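Local coordinates for protein 5-carboxyvanillate decarboxylase (Sphingomonas paucimobilis, PDB 4NG3) that probably decarboxylates 5-carboxyvanillate, an aromatic acid, at a manganese site in a TIM-barrel fold of the amidohydrolase superfamily, at residues E8-F13 with Y298-M303; A268-G273 with M293-Y298. One frame throughout, in Å; residues are numbered along the deposited sequence.

Contact 1 of 2, residues E8-F13 with Y298-M303; sequences EEAVTF and YPYQPM. With MN (manganese (II) ion), chain I; 1DF (4-hydroxy-3-methoxy-5-nitrobenzoic acid), chain J.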
loop_
_atom_site.group_PDB
_atom_site.type_symbol
_atom_site.label_atom_id
_atom_site.label_comp_id
_atom_site.label_asym_id
_atom_site.label_seq_id
_atom_site.Cartn_x
_atom_site.Cartn_y
_atom_site.Cartn_z
ATOM N N GLU A 8 7.091 -6.864 18.524
ATOM C CA GLU A 8 7.155 -5.436 18.196
ATOM C C GLU A 8 6.736 -4.585 19.388
ATOM O O GLU A 8 5.795 -3.801 19.316
ATOM C CB GLU A 8 6.309 -5.086 16.956
ATOM C CG GLU A 8 6.641 -3.701 16.362
ATOM C CD GLU A 8 5.707 -3.295 15.225
ATOM O OE1 GLU A 8 5.612 -4.039 14.221
ATOM O OE2 GLU A 8 5.059 -2.234 15.340
ATOM N N GLU A 9 7.457 -4.736 20.488
ATOM C CA GLU A 9 7.006 -4.155 21.738
ATOM C C GLU A 9 7.835 -2.934 22.084
ATOM O O GLU A 9 9.037 -3.026 22.343
ATOM C CB GLU A 9 7.035 -5.215 22.829
ATOM C CG GLU A 9 6.453 -6.557 22.356
ATOM C CD GLU A 9 5.119 -6.379 21.626
ATOM O OE1 GLU A 9 4.932 -6.963 20.529
ATOM O OE2 GLU A 9 4.259 -5.639 22.155
ATOM N N ALA A 10 7.179 -1.784 22.065
ATOM C CA ALA A 10 7.871 -0.512 22.173
ATOM C C ALA A 10 8.253 -0.181 23.611
ATOM O O ALA A 10 7.527 -0.498 24.546
ATOM C CB ALA A 10 7.007 0.607 21.571
ATOM N N VAL A 11 9.401 0.467 23.764
ATOM C CA VAL A 11 9.886 0.922 25.047
ATOM C C VAL A 11 10.612 2.246 24.804
ATOM O O VAL A 11 10.942 2.586 23.659
ATOM C CB VAL A 11 10.874 -0.109 25.661
ATOM C CG1 VAL A 11 12.189 -0.098 24.898
ATOM C CG2 VAL A 11 11.114 0.163 27.144
ATOM N N THR A 12 10.834 3.015 25.861
ATOM C CA THR A 12 11.704 4.172 25.753
ATOM C C THR A 12 12.487 4.339 27.042
ATOM O O THR A 12 12.190 3.686 28.040
ATOM C CB THR A 12 10.921 5.461 25.461
ATOM O OG1 THR A 12 11.847 6.516 25.148
ATOM C CG2 THR A 12 10.090 5.853 26.675
ATOM N N PHE A 13 13.482 5.214 27.012
ATOM C CA PHE A 13 14.343 5.469 28.159
ATOM C C PHE A 13 14.430 6.969 28.394
ATOM O O PHE A 13 14.313 7.757 27.452
ATOM C CB PHE A 13 15.733 4.889 27.905
ATOM C CG PHE A 13 15.705 3.460 27.435
ATOM C CD1 PHE A 13 15.466 2.431 28.334
ATOM C CD2 PHE A 13 15.886 3.149 26.098
ATOM C CE1 PHE A 13 15.410 1.114 27.903
ATOM C CE2 PHE A 13 15.839 1.837 25.666
ATOM C CZ PHE A 13 15.604 0.818 26.577
ATOM N N TYR A 298 2.448 -3.420 21.717
ATOM C CA TYR A 298 2.269 -2.738 23.000
ATOM C C TYR A 298 3.276 -1.581 23.091
ATOM O O TYR A 298 4.414 -1.724 22.629
ATOM C CB TYR A 298 2.527 -3.737 24.139
ATOM C CG TYR A 298 2.278 -3.184 25.518
ATOM C CD1 TYR A 298 1.002 -3.169 26.051
ATOM C CD2 TYR A 298 3.322 -2.684 26.292
ATOM C CE1 TYR A 298 0.759 -2.656 27.311
ATOM C CE2 TYR A 298 3.090 -2.163 27.548
ATOM C CZ TYR A 298 1.804 -2.157 28.055
ATOM O OH TYR A 298 1.553 -1.651 29.308
ATOM N N PRO A 299 2.881 -0.437 23.690
ATOM C CA PRO A 299 1.578 -0.120 24.284
ATOM C C PRO A 299 0.612 0.590 23.339
ATOM O O PRO A 299 -0.416 1.092 23.806
ATOM C CB PRO A 299 1.947 0.814 25.441
ATOM C CG PRO A 299 3.142 1.532 24.950
ATOM C CD PRO A 299 3.889 0.579 24.038
ATOM N N TYR A 300 0.928 0.619 22.046
ATOM C CA TYR A 300 0.044 1.242 21.065
ATOM C C TYR A 300 -1.177 0.370 20.773
ATOM O O TYR A 300 -2.193 0.861 20.282
ATOM C CB TYR A 300 0.814 1.582 19.784
ATOM C CG TYR A 300 1.998 2.480 20.056
ATOM C CD1 TYR A 300 1.811 3.814 20.430
ATOM C CD2 TYR A 300 3.302 1.988 19.996
ATOM C CE1 TYR A 300 2.885 4.636 20.701
ATOM C CE2 TYR A 300 4.388 2.807 20.276
ATOM C CZ TYR A 300 4.168 4.130 20.623
ATOM O OH TYR A 300 5.224 4.961 20.893
ATOM N N GLN A 301 -1.063 -0.925 21.074
ATOM C CA GLN A 301 -2.185 -1.869 21.026
ATOM C C GLN A 301 -2.227 -2.602 22.355
ATOM O O GLN A 301 -1.181 -2.822 22.971
ATOM C CB GLN A 301 -1.989 -2.921 19.928
ATOM C CG GLN A 301 -1.825 -2.382 18.528
ATOM C CD GLN A 301 -3.076 -2.541 17.701
ATOM O OE1 GLN A 301 -4.047 -3.181 18.124
ATOM N NE2 GLN A 301 -3.066 -1.958 16.513
ATOM N N PRO A 302 -3.429 -2.999 22.799
ATOM C CA PRO A 302 -3.578 -3.751 24.055
ATOM C C PRO A 302 -3.219 -5.236 23.903
ATOM O O PRO A 302 -3.369 -5.804 22.814
ATOM C CB PRO A 302 -5.066 -3.586 24.374
ATOM C CG PRO A 302 -5.712 -3.410 23.031
ATOM C CD PRO A 302 -4.734 -2.615 22.224
ATOM N N MET A 303 -2.755 -5.870 24.977
ATOM C CA MET A 303 -2.251 -7.238 24.849
ATOM C C MET A 303 -3.332 -8.302 24.696
ATOM O O MET A 303 -3.177 -9.214 23.892
ATOM C CB MET A 303 -1.350 -7.620 26.031
ATOM C CG MET A 303 -0.175 -6.712 26.229
ATOM S SD MET A 303 1.028 -7.477 27.327
ATOM C CE MET A 303 1.831 -5.978 27.917
HETATM MN MN MN I . 4.907 -0.331 16.462
HETATM C C1 1DF J . 1.579 4.198 16.987
HETATM C CO1 1DF J . 1.445 2.933 16.411
HETATM C CO2 1DF J . 2.828 4.669 17.364
HETATM C CM1 1DF J . 2.581 2.141 16.223
HETATM C CM2 1DF J . 3.943 3.880 17.173
HETATM O OM 1DF J . 5.205 4.285 17.533
HETATM C CZ 1DF J . 3.820 2.625 16.615
HETATM C CC 1DF J . 0.419 5.101 17.215
HETATM C CV 1DF J . 5.537 5.624 17.657
HETATM O O1 1DF J . -0.748 4.644 17.279
HETATM O O2 1DF J . 0.629 6.338 17.354
HETATM O O3 1DF J . 4.861 1.769 16.848
HETATM N N 1DF J . 2.547 0.987 15.365
HETATM O O11 1DF J . 3.584 0.189 15.260
HETATM O O22 1DF J . 1.476 0.722 14.693
HETATM O O HOH W 1 6.090 -0.912 18.269
#
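Glu9 and Ala10, near the end of strand 5-11, meet Tyr298, Pro299 and Tyr300 in the loop that follows the last barrel strand. Just before them, the Glu8 side chain reaches the metal. Its CG lies opposite the backbone N (chi1 -165°) and the chain beyond is extended. This extended chain lets Glu8 OE2 bind the manganese ion at 2.2 Å. Glu8 OE1 is hydrogen-bonded to Tyr172, which should fix the rotation of the carboxylate. A water donates to Glu8 O at 3.1 Å and is itself a manganese ligand.

Glu9 turns the other way and folds back at chi2 (-47°). Its carboxylate accepts backbone N-H groups from both segments. Glu9 OE2 accepts Tyr298 N at 2.9 Å, on its syn side but 26° out of the carboxylate plane. Glu9 OE1 accepts Glu8 N from above that plane, and also the amides of Ile296 and Asp297. Buried Glu9 thereby ties the strand to the loop carrying a metal ligand.

Ala10 N donates to Tyr298 O at 2.8 Å. Its methyl packs obliquely on the Tyr300 ring, with Ala10 CB 3.7 Å from Tyr300 CE2, and also on CD of Pro299. The peptide before Pro299 is cis. The Tyr298 ring is sandwiched between Pro299 CB and Met303 CE, and its hydroxyl is hydrogen-bonded to Glu59.

Tyr300 lays one ring face under the aromatic ring of bound 4-hydroxy-3-methoxy-5-nitrobenzoic acid, whose ring carbon, atom CO2, lies 3.2 Å above the Tyr300 ring plane. Tyr300 OH is hydrogen-bonded to Thr77. The ligand chelates manganese through its phenolic O3, at 2.1 Å, and nitro O11. Its nitro group stands where 5-carboxyvanillate has its second carboxylate. The contact is thus consistent with a substrate held flat on Tyr300 and chelated by the metal through its phenolic oxygen and the carboxylate to be lost.

Contact 2 of 2, residues A268-G273 with M293-Y298; sequences AITTSG and MWAIDY. With MN (manganese (II) ion), chain I; 1DF (4-hydroxy-3-methoxy-5-nitrobenzoic acid), chain J.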
loop_
_atom_site.group_PDB
_atom_site.type_symbol
_atom_site.label_atom_id
_atom_site.label_comp_id
_atom_site.label_asym_id
_atom_site.label_seq_id
_atom_site.Cartn_x
_atom_site.Cartn_y
_atom_site.Cartn_z
ATOM N N ALA A 268 11.018 -11.517 6.803
ATOM C CA ALA A 268 9.968 -12.201 7.566
ATOM C C ALA A 268 8.999 -11.117 7.993
ATOM O O ALA A 268 9.334 -9.926 7.934
ATOM C CB ALA A 268 10.537 -12.923 8.792
ATOM N N ILE A 269 7.785 -11.495 8.385
ATOM C CA ILE A 269 6.806 -10.478 8.780
ATOM C C ILE A 269 6.251 -10.746 10.175
ATOM O O ILE A 269 6.360 -11.854 10.688
ATOM C CB ILE A 269 5.621 -10.366 7.787
ATOM C CG1 ILE A 269 4.679 -11.572 7.926
ATOM C CG2 ILE A 269 6.132 -10.224 6.351
ATOM C CD1 ILE A 269 3.379 -11.387 7.164
ATOM N N THR A 270 5.687 -9.717 10.796
ATOM C CA THR A 270 4.945 -9.908 12.037
ATOM C C THR A 270 3.490 -9.455 11.870
ATOM O O THR A 270 3.147 -8.773 10.905
ATOM C CB THR A 270 5.569 -9.165 13.236
ATOM O OG1 THR A 270 5.101 -7.805 13.280
ATOM C CG2 THR A 270 7.092 -9.206 13.161
ATOM N N THR A 271 2.649 -9.833 12.827
ATOM C CA THR A 271 1.221 -9.564 12.774
ATOM C C THR A 271 0.813 -8.338 13.587
ATOM O O THR A 271 -0.370 -8.156 13.882
ATOM C CB THR A 271 0.417 -10.764 13.296
ATOM O OG1 THR A 271 0.705 -10.972 14.685
ATOM C CG2 THR A 271 0.765 -12.029 12.509
ATOM N N SER A 272 1.776 -7.503 13.959
ATOM C CA SER A 272 1.465 -6.325 14.769
ATOM C C SER A 272 0.358 -5.481 14.148
ATOM O O SER A 272 0.432 -5.111 12.974
ATOM C CB SER A 272 2.705 -5.471 14.986
ATOM O OG SER A 272 3.346 -5.193 13.760
ATOM N N GLY A 273 -0.679 -5.211 14.927
ATOM C CA GLY A 273 -1.756 -4.333 14.481
ATOM C C GLY A 273 -2.611 -4.859 13.347
ATOM O O GLY A 273 -3.418 -4.116 12.782
ATOM N N MET A 293 5.563 -14.044 12.188
ATOM C CA MET A 293 5.721 -13.979 13.645
ATOM C C MET A 293 4.604 -13.175 14.276
ATOM O O MET A 293 4.105 -12.214 13.701
ATOM C CB MET A 293 7.056 -13.331 14.010
ATOM C CG MET A 293 8.260 -14.178 13.668
ATOM S SD MET A 293 9.831 -13.331 13.959
ATOM C CE MET A 293 9.912 -12.284 12.497
ATOM N N TRP A 294 4.230 -13.572 15.475
ATOM C CA TRP A 294 3.203 -12.864 16.223
ATOM C C TRP A 294 3.815 -11.659 16.920
ATOM O O TRP A 294 4.983 -11.688 17.315
ATOM C CB TRP A 294 2.591 -13.823 17.249
ATOM C CG TRP A 294 1.602 -13.187 18.159
ATOM C CD1 TRP A 294 0.339 -12.773 17.835
ATOM C CD2 TRP A 294 1.777 -12.894 19.549
ATOM N NE1 TRP A 294 -0.273 -12.228 18.934
ATOM C CE2 TRP A 294 0.584 -12.297 20.003
ATOM C CE3 TRP A 294 2.834 -13.067 20.452
ATOM C CZ2 TRP A 294 0.411 -11.874 21.320
ATOM C CZ3 TRP A 294 2.663 -12.656 21.762
ATOM C CH2 TRP A 294 1.456 -12.067 22.188
ATOM N N ALA A 295 3.027 -10.604 17.080
ATOM C CA ALA A 295 3.421 -9.455 17.880
ATOM C C ALA A 295 2.182 -8.783 18.440
ATOM O O ALA A 295 1.066 -9.065 18.001
ATOM C CB ALA A 295 4.223 -8.466 17.046
ATOM N N ILE A 296 2.384 -7.871 19.389
ATOM C CA ILE A 296 1.275 -7.143 19.998
ATOM C C ILE A 296 1.250 -5.700 19.547
ATOM O O ILE A 296 0.179 -5.176 19.251
ATOM C CB ILE A 296 1.367 -7.132 21.542
ATOM C CG1 ILE A 296 1.289 -8.549 22.095
ATOM C CG2 ILE A 296 0.248 -6.247 22.167
ATOM C CD1 ILE A 296 1.666 -8.630 23.562
ATOM N N ASP A 297 2.431 -5.079 19.488
ATOM C CA ASP A 297 2.576 -3.630 19.280
ATOM C C ASP A 297 2.184 -2.841 20.545
ATOM O O ASP A 297 1.654 -1.725 20.454
ATOM C CB ASP A 297 1.753 -3.155 18.063
ATOM C CG ASP A 297 2.477 -2.121 17.212
ATOM O OD1 ASP A 297 3.403 -1.445 17.714
ATOM O OD2 ASP A 297 2.092 -1.973 16.026
ATOM N N TYR A 298 2.448 -3.420 21.717
ATOM C CA TYR A 298 2.269 -2.738 23.000
ATOM C C TYR A 298 3.276 -1.581 23.091
ATOM O O TYR A 298 4.414 -1.724 22.629
ATOM C CB TYR A 298 2.527 -3.737 24.139
ATOM C CG TYR A 298 2.278 -3.184 25.518
ATOM C CD1 TYR A 298 1.002 -3.169 26.051
ATOM C CD2 TYR A 298 3.322 -2.684 26.292
ATOM C CE1 TYR A 298 0.759 -2.656 27.311
ATOM C CE2 TYR A 298 3.090 -2.163 27.548
ATOM C CZ TYR A 298 1.804 -2.157 28.055
ATOM O OH TYR A 298 1.553 -1.651 29.308
HETATM MN MN MN I . 4.907 -0.331 16.462
HETATM C C1 1DF J . 1.579 4.198 16.987
HETATM C CO1 1DF J . 1.445 2.933 16.411
HETATM C CO2 1DF J . 2.828 4.669 17.364
HETATM C CM1 1DF J . 2.581 2.141 16.223
HETATM C CM2 1DF J . 3.943 3.880 17.173
HETATM O OM 1DF J . 5.205 4.285 17.533
HETATM C CZ 1DF J . 3.820 2.625 16.615
HETATM C CC 1DF J . 0.419 5.101 17.215
HETATM C CV 1DF J . 5.537 5.624 17.657
HETATM O O1 1DF J . -0.748 4.644 17.279
HETATM O O2 1DF J . 0.629 6.338 17.354
HETATM O O3 1DF J . 4.861 1.769 16.848
HETATM N N 1DF J . 2.547 0.987 15.365
HETATM O O11 1DF J . 3.584 0.189 15.260
HETATM O O22 1DF J . 1.476 0.722 14.693
HETATM O O HOH W 2 -1.024 -9.476 16.397
HETATM O O HOH W 3 -1.420 -6.381 17.322
HETATM O O HOH W 1 6.090 -0.912 18.269
#
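Ile269 O and Met293 O carry the backbone hydrogen bonds between strand 267-270 and the chain at 293-298. Met293 N donates to Ile269 O at 2.8 Å, in the carbonyl plane. Met293 O receives a weak hydrogen bond from Thr271 N and a CA-H contact from Thr270. The bend at chi3 (-79°) brings Met293 CE against Ala268 CB, 3.8 Å away.

These are the seventh and eighth strands of the TIM barrel, parallel neighbours linked by helix 277-287. Past their ends the pairing passes to side chains and water. Thr271 OG1 accepts a weak hydrogen bond from Ala295 N at 3.4 Å. One water bridges Thr271 OG1, Thr271 O and Ala295 O, the last 2.7 Å from it. A second water accepts from Gly273 N at 2.8 Å and meets Ile296 O.

Thr270 OG1 is hydrogen-bonded to Tyr172 and weakly accepts Ser272 N. Ser272 CB packs on Ala295 CB, while its OG is hydrogen-bonded to Glu8 OE1 and to His227 N. Asp297 OD1 binds manganese at 2.3 Å; Asp297 OD2 is hydrogen-bonded to His227 NE2, which also hydrogen-bonds the ligand.

Overall arrangement
Contact 2 is nested along the chain inside the long loop closed by contact 1, and the two share Tyr298. Their centres lie 11 Å apart. Both belong to the eight-stranded parallel barrel. Contact 1 packs the loop between strand 292-293 and helix 303-311 against the first strand, 5-11, and so spans the closure between last and first strands. Contact 2 joins the last strand to its neighbour, 267-270. Glu8 from contact 1 and Asp297 from contact 2 bind the same manganese ion, along with His174. The metal site lies at the C-terminal ends of the strands, as in other amidohydrolase barrels. Arg238 of the second subunit also reaches the bound ligand.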